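Local coordinates for protein CELL division inhibitor (PDB 1G3Q) that binds ADP and magnesium and, as a MinD-type P-loop ATPase, probably hydrolyses ATP in the control of cell division, at residues V19-S24 against L48-D53. Residues are numbered along the deposited sequence; the frame is centred on the assembly and turned at random.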
# COMPACT_ATOMS: atom_id res chain seq x y z
N VAL A 19 5.63 -0.54 0.61
CA VAL A 19 5.00 -1.53 1.47
C VAL A 19 3.94 -2.29 0.68
O VAL A 19 3.87 -3.51 0.75
CB VAL A 19 4.36 -0.86 2.71
CG1 VAL A 19 3.51 -1.86 3.48
CG2 VAL A 19 5.45 -0.32 3.61
N THR A 20 3.14 -1.57 -0.10
CA THR A 20 2.10 -2.22 -0.90
C THR A 20 2.71 -3.28 -1.82
O THR A 20 2.26 -4.43 -1.84
CB THR A 20 1.34 -1.21 -1.79
OG1 THR A 20 0.73 -0.20 -0.98
CG2 THR A 20 0.26 -1.93 -2.59
N ALA A 21 3.73 -2.89 -2.58
CA ALA A 21 4.39 -3.79 -3.52
C ALA A 21 5.07 -4.99 -2.84
O ALA A 21 4.85 -6.13 -3.25
CB ALA A 21 5.42 -3.02 -4.35
N ASN A 22 5.89 -4.74 -1.82
CA ASN A 22 6.57 -5.84 -1.14
C ASN A 22 5.62 -6.77 -0.39
O ASN A 22 5.79 -7.99 -0.43
CB ASN A 22 7.64 -5.30 -0.19
CG ASN A 22 8.90 -4.85 -0.92
OD1 ASN A 22 9.01 -3.70 -1.35
ND2 ASN A 22 9.85 -5.76 -1.07
N LEU A 23 4.63 -6.20 0.28
CA LEU A 23 3.67 -7.02 1.02
C LEU A 23 2.88 -7.89 0.03
O LEU A 23 2.60 -9.06 0.30
CB LEU A 23 2.71 -6.13 1.83
CG LEU A 23 1.66 -6.85 2.69
CD1 LEU A 23 2.34 -7.84 3.64
CD2 LEU A 23 0.86 -5.81 3.47
N SER A 24 2.52 -7.31 -1.12
CA SER A 24 1.78 -8.05 -2.14
C SER A 24 2.55 -9.29 -2.58
O SER A 24 2.00 -10.40 -2.62
CB SER A 24 1.52 -7.18 -3.37
OG SER A 24 0.59 -6.15 -3.10
N LEU A 48 4.42 0.36 -12.01
CA LEU A 48 5.81 0.42 -12.44
C LEU A 48 6.71 -0.35 -11.46
O LEU A 48 7.61 -1.09 -11.85
CB LEU A 48 6.27 1.87 -12.53
CG LEU A 48 7.18 2.25 -13.70
CD1 LEU A 48 8.39 1.32 -13.72
CD2 LEU A 48 6.41 2.15 -15.02
N VAL A 49 6.45 -0.15 -10.17
CA VAL A 49 7.22 -0.81 -9.13
C VAL A 49 7.01 -2.33 -9.16
O VAL A 49 7.85 -3.10 -8.69
CB VAL A 49 6.84 -0.23 -7.74
CG1 VAL A 49 7.29 -1.13 -6.62
CG2 VAL A 49 7.49 1.15 -7.59
N LEU A 50 5.90 -2.77 -9.75
CA LEU A 50 5.62 -4.20 -9.86
C LEU A 50 6.02 -4.75 -11.23
O LEU A 50 5.75 -5.90 -11.55
CB LEU A 50 4.15 -4.48 -9.58
CG LEU A 50 3.75 -4.38 -8.10
CD1 LEU A 50 2.24 -4.52 -7.94
CD2 LEU A 50 4.48 -5.46 -7.30
N GLY A 51 6.66 -3.91 -12.05
CA GLY A 51 7.11 -4.37 -13.35
C GLY A 51 6.09 -4.41 -14.49
O GLY A 51 6.37 -4.99 -15.53
N VAL A 52 4.92 -3.83 -14.28
CA VAL A 52 3.89 -3.79 -15.32
C VAL A 52 3.92 -2.36 -15.83
O VAL A 52 3.27 -1.47 -15.29
CB VAL A 52 2.51 -4.12 -14.73
CG1 VAL A 52 1.45 -4.07 -15.83
CG2 VAL A 52 2.54 -5.49 -14.09
N ASP A 53 4.68 -2.14 -16.90
CA ASP A 53 4.86 -0.79 -17.41
C ASP A 53 4.02 -0.34 -18.59
O ASP A 53 4.02 0.84 -18.92
CB ASP A 53 6.33 -0.58 -17.76
CG ASP A 53 7.27 -1.32 -16.83
OD1 ASP A 53 7.10 -1.22 -15.60
OD2 ASP A 53 8.19 -2.02 -17.33
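T20 O, on the helix whose residue A21 meets V49 and L50, is gripped by two donors from S24. The hydroxyl S24 OG lies 2.7 Å from T20 O, tilted 34° from the carbonyl plane, while the amide S24 N approaches from the opposite face at 3.0 Å. The hydroxyl is satisfied within its own helix; across to 48-53 the touching side-chain atoms are carbons. A21 CB points at the other segment and meets two methyls there. V49 CG1 comes within 3.5 Å of A21 CB, tighter than usual for two carbons; a chi1 of 163°, nearly anti to the backbone N, sends this branch toward the helix. L50 CD2 lies 3.9 Å from A21 CB, and P212 touches both A21 and L50. Just beyond, the helix 46-49 ends in a Schellman motif: G51, with phi 81°, is its C-prime residue, V52 N bonds to S47 O, and G51 N to L48 O at 3.0 Å. Helix 16-29 begins with the P-loop residues K16 and T17, and the side chain of V49 is about 4 Å from that of T17, which binds magnesium. The chemistry implies small, non-directional van der Waals packing that sets the end of helix 46-49 beside helix 16-29, without a polar bond between the segments to fix their orientation.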